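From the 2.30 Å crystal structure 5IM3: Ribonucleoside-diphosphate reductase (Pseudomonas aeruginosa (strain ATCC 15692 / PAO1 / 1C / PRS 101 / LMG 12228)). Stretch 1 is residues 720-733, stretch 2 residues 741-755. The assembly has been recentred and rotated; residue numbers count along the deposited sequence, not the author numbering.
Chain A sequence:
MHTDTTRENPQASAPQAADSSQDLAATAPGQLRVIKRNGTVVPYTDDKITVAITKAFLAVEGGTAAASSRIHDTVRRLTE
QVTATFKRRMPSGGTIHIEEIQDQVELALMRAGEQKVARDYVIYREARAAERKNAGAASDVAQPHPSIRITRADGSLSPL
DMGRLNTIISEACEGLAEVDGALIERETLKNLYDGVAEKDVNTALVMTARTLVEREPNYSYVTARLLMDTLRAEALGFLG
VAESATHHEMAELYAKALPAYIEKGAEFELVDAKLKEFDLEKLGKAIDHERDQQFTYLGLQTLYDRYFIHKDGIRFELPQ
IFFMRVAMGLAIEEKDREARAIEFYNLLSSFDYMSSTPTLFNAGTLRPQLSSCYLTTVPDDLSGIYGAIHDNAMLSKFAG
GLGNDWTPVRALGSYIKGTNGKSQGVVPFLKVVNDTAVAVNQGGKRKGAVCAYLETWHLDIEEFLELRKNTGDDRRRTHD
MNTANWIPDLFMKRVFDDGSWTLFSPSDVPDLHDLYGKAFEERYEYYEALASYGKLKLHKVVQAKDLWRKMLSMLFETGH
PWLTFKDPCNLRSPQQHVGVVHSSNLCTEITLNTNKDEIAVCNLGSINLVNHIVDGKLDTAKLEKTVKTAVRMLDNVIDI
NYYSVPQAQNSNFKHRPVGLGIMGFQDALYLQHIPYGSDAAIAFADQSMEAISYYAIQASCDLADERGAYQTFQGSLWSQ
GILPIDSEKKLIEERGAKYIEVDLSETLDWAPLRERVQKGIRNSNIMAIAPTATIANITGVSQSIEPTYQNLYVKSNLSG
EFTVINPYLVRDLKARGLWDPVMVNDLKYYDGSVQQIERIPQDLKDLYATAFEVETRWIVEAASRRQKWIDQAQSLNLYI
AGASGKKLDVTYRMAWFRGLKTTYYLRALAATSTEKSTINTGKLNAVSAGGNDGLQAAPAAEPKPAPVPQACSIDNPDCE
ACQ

Stretch 1, residues 720-733: QGILPIDSEKKLIE
Stretch 2 741-755: EVDLSETLDWAPLRE

The most unusual feature of this contact is a single carboxylate oxygen, D726 OD2, that serves both stretches at once. It accepts from R754 NE and from R754 NH2, each at 2.9 Å, in a salt bridge, and it also accepts from its own stretch, L723 N to D726 OD2 at 3.3 Å. L723 is the N-cap residue, so the oxygen that ties down the first turn of helix 724-733 is the one that receives the arginine.

The CA-to-CB bond of R754 points sideways, yet the end of its side chain comes nearer to stretch 1: chi angles of t, t, m and 97° bring the guanidinium to D726, whose chi1 is m and chi2 -49°. D726 OD2 lies at the guanidinium edge, near its plane, as donation from NE and NH2 requires, while L723 CD1 covers one face.

The chains pass closely at G721. G721 CA is 5.4 Å from R754 CA; the phi/psi of G721 is 67/27, and the positive phi by itself favours glycine. A CB built here would point toward stretch 2 and sit 3.5 Å from R754 CG, which is tight; the carbonyl G721 O lies 3.2 Å from R754 CD.

L723 (phi/psi -85/175, rotamer m, t) points toward stretch 2 and places CD1 3.6 Å from W750 CE3, approaching the indole obliquely. W750 has chi1 m and chi2 85°. Its backbone O receives R754 N at 2.7 Å, a bond of the turn that leads on into the helix, and D749 OD1 accepts a weak capping bond from A751 N at 3.4 Å.

From there the helix of stretch 1 runs against the extended part of stretch 2 in antiparallel register: I725 pairs with L744 (CA to CA 7.5 Å) and I732 with E741 (CA to CA 7.3 Å). I725, E728 and I732 point toward the partner, a spacing of three and four residues that keeps one helical face on the contact. I732 (m, t) puts CD1 3.5 Å from V742 CG1 and 3.9 Å from L744 CD1. V742 is extended at -142/144 with chi1 p; L744, at -120/20, has an off-well chi1 of -101° and chi2 p. K729 adds its aliphatic stem, CG lying 3.7 Å from L744 CD2.

Acids border this apolar strip. E746 OE1 comes 3.3 Å from I725 CG1, and E728, folded by chi1 and chi2 both m, sets OE1 3.4 Å from V742 CG2. The contact buries E728 OE1 without a polar partner, whereas D726 OD2 accepts from R754 and from L723 N.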

# COMPACT_ATOMS: atom_id res chain seq x y z
N GLN A 720 -39.21 -31.34 33.85
CA GLN A 720 -40.06 -31.54 32.69
C GLN A 720 -39.57 -32.67 31.80
O GLN A 720 -40.16 -32.90 30.74
CB GLN A 720 -40.15 -30.25 31.88
CG GLN A 720 -40.53 -29.03 32.69
CD GLN A 720 -40.42 -27.76 31.87
OE1 GLN A 720 -40.74 -27.74 30.68
NE2 GLN A 720 -39.96 -26.68 32.51
N GLY A 721 -38.51 -33.37 32.19
CA GLY A 721 -37.96 -34.41 31.34
C GLY A 721 -37.34 -33.90 30.06
O GLY A 721 -37.30 -34.63 29.07
N ILE A 722 -36.86 -32.66 30.06
CA ILE A 722 -36.22 -32.06 28.90
C ILE A 722 -34.73 -32.06 29.17
O ILE A 722 -34.21 -31.20 29.89
CB ILE A 722 -36.75 -30.65 28.61
CG1 ILE A 722 -38.27 -30.70 28.39
CG2 ILE A 722 -36.05 -30.06 27.40
CD1 ILE A 722 -38.91 -29.34 28.24
N LEU A 723 -34.03 -33.04 28.61
CA LEU A 723 -32.59 -33.18 28.75
C LEU A 723 -31.89 -32.32 27.71
O LEU A 723 -32.57 -31.72 26.86
CB LEU A 723 -32.18 -34.65 28.62
CG LEU A 723 -33.01 -35.63 29.44
CD1 LEU A 723 -32.50 -37.05 29.27
CD2 LEU A 723 -33.00 -35.25 30.90
N PRO A 724 -30.56 -32.22 27.73
CA PRO A 724 -29.88 -31.42 26.69
C PRO A 724 -30.22 -31.84 25.28
O PRO A 724 -30.42 -30.98 24.41
CB PRO A 724 -28.40 -31.63 27.02
CG PRO A 724 -28.38 -31.83 28.49
CD PRO A 724 -29.63 -32.61 28.81
N ILE A 725 -30.31 -33.15 25.01
CA ILE A 725 -30.64 -33.60 23.66
C ILE A 725 -32.01 -33.08 23.26
O ILE A 725 -32.25 -32.78 22.08
CB ILE A 725 -30.57 -35.14 23.58
CG1 ILE A 725 -30.74 -35.61 22.13
CG2 ILE A 725 -31.61 -35.78 24.49
CD1 ILE A 725 -29.64 -35.16 21.19
N ASP A 726 -32.94 -32.97 24.21
CA ASP A 726 -34.25 -32.39 23.93
C ASP A 726 -34.18 -30.88 23.81
O ASP A 726 -34.96 -30.29 23.04
CB ASP A 726 -35.24 -32.80 25.02
CG ASP A 726 -35.43 -34.30 25.10
OD1 ASP A 726 -35.65 -34.93 24.04
OD2 ASP A 726 -35.35 -34.86 26.21
N SER A 727 -33.28 -30.23 24.55
CA SER A 727 -33.09 -28.79 24.39
C SER A 727 -32.72 -28.43 22.96
O SER A 727 -33.19 -27.42 22.42
CB SER A 727 -32.01 -28.29 25.35
OG SER A 727 -32.33 -28.56 26.70
N GLU A 728 -31.87 -29.24 22.32
CA GLU A 728 -31.51 -28.99 20.93
C GLU A 728 -32.74 -29.00 20.03
O GLU A 728 -32.88 -28.16 19.14
CB GLU A 728 -30.50 -30.03 20.45
CG GLU A 728 -29.08 -29.80 20.92
CD GLU A 728 -28.33 -28.77 20.09
OE1 GLU A 728 -27.23 -29.09 19.60
OE2 GLU A 728 -28.85 -27.65 19.93
N LYS A 729 -33.63 -29.97 20.24
CA LYS A 729 -34.81 -30.09 19.39
C LYS A 729 -35.70 -28.85 19.50
O LYS A 729 -36.12 -28.28 18.49
CB LYS A 729 -35.60 -31.35 19.76
CG LYS A 729 -34.90 -32.64 19.38
CD LYS A 729 -35.80 -33.85 19.60
CE LYS A 729 -35.20 -35.10 18.98
NZ LYS A 729 -36.12 -36.27 19.07
N LYS A 730 -35.98 -28.41 20.73
CA LYS A 730 -36.80 -27.22 20.91
C LYS A 730 -36.12 -25.98 20.36
O LYS A 730 -36.79 -25.08 19.83
CB LYS A 730 -37.14 -27.03 22.39
CG LYS A 730 -38.40 -27.76 22.84
CD LYS A 730 -38.73 -27.47 24.29
CE LYS A 730 -40.08 -28.06 24.69
NZ LYS A 730 -40.13 -29.54 24.48
N LEU A 731 -34.79 -25.91 20.46
CA LEU A 731 -34.07 -24.77 19.89
C LEU A 731 -34.29 -24.68 18.39
O LEU A 731 -34.47 -23.59 17.85
CB LEU A 731 -32.57 -24.89 20.22
CG LEU A 731 -31.65 -23.83 19.61
CD1 LEU A 731 -32.03 -22.44 20.08
CD2 LEU A 731 -30.19 -24.13 19.96
N ILE A 732 -34.28 -25.83 17.70
CA ILE A 732 -34.53 -25.83 16.26
C ILE A 732 -35.96 -25.38 15.97
O ILE A 732 -36.21 -24.66 15.00
CB ILE A 732 -34.24 -27.23 15.68
CG1 ILE A 732 -32.79 -27.63 15.94
CG2 ILE A 732 -34.52 -27.25 14.18
CD1 ILE A 732 -32.51 -29.09 15.68
N GLU A 733 -36.92 -25.80 16.80
CA GLU A 733 -38.30 -25.36 16.62
C GLU A 733 -38.41 -23.85 16.77
O GLU A 733 -39.03 -23.17 15.95
CB GLU A 733 -39.22 -26.06 17.61
CG GLU A 733 -39.46 -27.53 17.33
CD GLU A 733 -40.59 -28.10 18.16
OE1 GLU A 733 -41.29 -27.32 18.84
OE2 GLU A 733 -40.80 -29.34 18.12
N GLU A 741 -29.14 -25.89 11.93
CA GLU A 741 -29.13 -27.29 11.55
C GLU A 741 -28.06 -27.99 12.37
O GLU A 741 -26.89 -27.61 12.32
CB GLU A 741 -28.87 -27.46 10.06
CG GLU A 741 -28.82 -28.91 9.60
CD GLU A 741 -28.70 -29.03 8.10
OE1 GLU A 741 -29.59 -28.52 7.39
OE2 GLU A 741 -27.72 -29.64 7.63
N VAL A 742 -28.46 -29.00 13.14
CA VAL A 742 -27.55 -29.73 14.01
C VAL A 742 -27.93 -31.21 13.97
O VAL A 742 -29.11 -31.56 13.87
CB VAL A 742 -27.57 -29.18 15.45
CG1 VAL A 742 -28.98 -29.14 15.99
CG2 VAL A 742 -26.67 -29.99 16.37
N ASP A 743 -26.92 -32.07 14.03
CA ASP A 743 -27.16 -33.51 14.08
C ASP A 743 -27.89 -33.88 15.36
O ASP A 743 -27.60 -33.35 16.44
CB ASP A 743 -25.83 -34.26 14.00
CG ASP A 743 -26.01 -35.76 13.99
OD1 ASP A 743 -26.14 -36.34 15.09
OD2 ASP A 743 -26.02 -36.36 12.90
N LEU A 744 -28.85 -34.80 15.24
CA LEU A 744 -29.68 -35.21 16.37
C LEU A 744 -29.56 -36.70 16.66
O LEU A 744 -30.43 -37.28 17.32
CB LEU A 744 -31.14 -34.84 16.10
CG LEU A 744 -31.71 -33.59 16.79
CD1 LEU A 744 -30.77 -32.40 16.69
CD2 LEU A 744 -33.06 -33.24 16.18
N SER A 745 -28.48 -37.35 16.20
CA SER A 745 -28.34 -38.78 16.38
C SER A 745 -28.06 -39.12 17.84
O SER A 745 -27.57 -38.30 18.62
CB SER A 745 -27.21 -39.32 15.50
OG SER A 745 -25.94 -38.85 15.94
N GLU A 746 -28.40 -40.36 18.21
CA GLU A 746 -28.25 -40.85 19.57
C GLU A 746 -27.83 -42.31 19.52
O GLU A 746 -28.35 -43.08 18.71
CB GLU A 746 -29.56 -40.71 20.36
CG GLU A 746 -30.14 -39.31 20.35
CD GLU A 746 -31.48 -39.24 21.06
OE1 GLU A 746 -32.21 -38.24 20.86
OE2 GLU A 746 -31.81 -40.18 21.81
N THR A 747 -26.91 -42.69 20.40
CA THR A 747 -26.42 -44.07 20.47
C THR A 747 -26.79 -44.77 21.77
O THR A 747 -26.47 -45.95 21.93
CB THR A 747 -24.90 -44.10 20.29
OG1 THR A 747 -24.26 -43.58 21.46
CG2 THR A 747 -24.48 -43.28 19.08
N LEU A 748 -27.44 -44.07 22.70
CA LEU A 748 -27.86 -44.64 23.98
C LEU A 748 -29.38 -44.64 24.07
O LEU A 748 -30.08 -44.11 23.20
CB LEU A 748 -27.26 -43.85 25.15
CG LEU A 748 -25.89 -44.27 25.67
CD1 LEU A 748 -24.84 -44.31 24.57
CD2 LEU A 748 -25.45 -43.34 26.79
N ASP A 749 -29.89 -45.24 25.14
CA ASP A 749 -31.31 -45.24 25.45
C ASP A 749 -31.54 -44.27 26.61
O ASP A 749 -31.22 -44.58 27.76
CB ASP A 749 -31.81 -46.64 25.81
CG ASP A 749 -33.28 -46.65 26.18
OD1 ASP A 749 -34.01 -45.74 25.75
OD2 ASP A 749 -33.70 -47.58 26.90
N TRP A 750 -32.09 -43.10 26.30
CA TRP A 750 -32.28 -42.05 27.28
C TRP A 750 -33.65 -42.08 27.95
O TRP A 750 -33.84 -41.42 28.97
CB TRP A 750 -32.07 -40.68 26.63
CG TRP A 750 -30.65 -40.41 26.26
CD1 TRP A 750 -30.01 -40.79 25.11
CD2 TRP A 750 -29.68 -39.69 27.04
NE1 TRP A 750 -28.71 -40.36 25.13
CE2 TRP A 750 -28.48 -39.68 26.30
CE3 TRP A 750 -29.72 -39.06 28.29
CZ2 TRP A 750 -27.33 -39.05 26.77
CZ3 TRP A 750 -28.57 -38.45 28.75
CH2 TRP A 750 -27.39 -38.45 27.99
N ALA A 751 -34.61 -42.83 27.39
CA ALA A 751 -35.95 -42.84 27.97
C ALA A 751 -35.96 -43.25 29.44
O ALA A 751 -36.65 -42.58 30.22
CB ALA A 751 -36.86 -43.76 27.14
N PRO A 752 -35.24 -44.29 29.87
CA PRO A 752 -35.26 -44.62 31.31
C PRO A 752 -34.64 -43.53 32.17
O PRO A 752 -35.14 -43.27 33.27
CB PRO A 752 -34.45 -45.93 31.38
CG PRO A 752 -34.48 -46.48 29.99
CD PRO A 752 -34.46 -45.28 29.10
N LEU A 753 -33.56 -42.90 31.71
CA LEU A 753 -32.95 -41.83 32.49
C LEU A 753 -33.81 -40.57 32.47
O LEU A 753 -33.85 -39.83 33.46
CB LEU A 753 -31.55 -41.53 31.97
CG LEU A 753 -30.72 -40.54 32.80
CD1 LEU A 753 -30.51 -41.05 34.22
CD2 LEU A 753 -29.39 -40.26 32.12
N ARG A 754 -34.49 -40.30 31.35
CA ARG A 754 -35.42 -39.18 31.29
C ARG A 754 -36.55 -39.32 32.30
O ARG A 754 -37.18 -38.32 32.65
CB ARG A 754 -35.99 -39.04 29.88
CG ARG A 754 -36.94 -37.86 29.69
CD ARG A 754 -37.43 -37.75 28.25
NE ARG A 754 -36.38 -37.32 27.34
CZ ARG A 754 -35.64 -38.13 26.59
NH1 ARG A 754 -35.83 -39.44 26.63
NH2 ARG A 754 -34.71 -37.63 25.79
N GLU A 755 -36.81 -40.54 32.78
CA GLU A 755 -37.85 -40.73 33.79
C GLU A 755 -37.31 -40.46 35.19
O GLU A 755 -37.94 -39.74 35.98
CB GLU A 755 -38.40 -42.16 33.70
CG GLU A 755 -39.64 -42.40 34.55
CD GLU A 755 -40.06 -43.86 34.56
OE1 GLU A 755 -39.17 -44.73 34.44
OE2 GLU A 755 -41.27 -44.13 34.68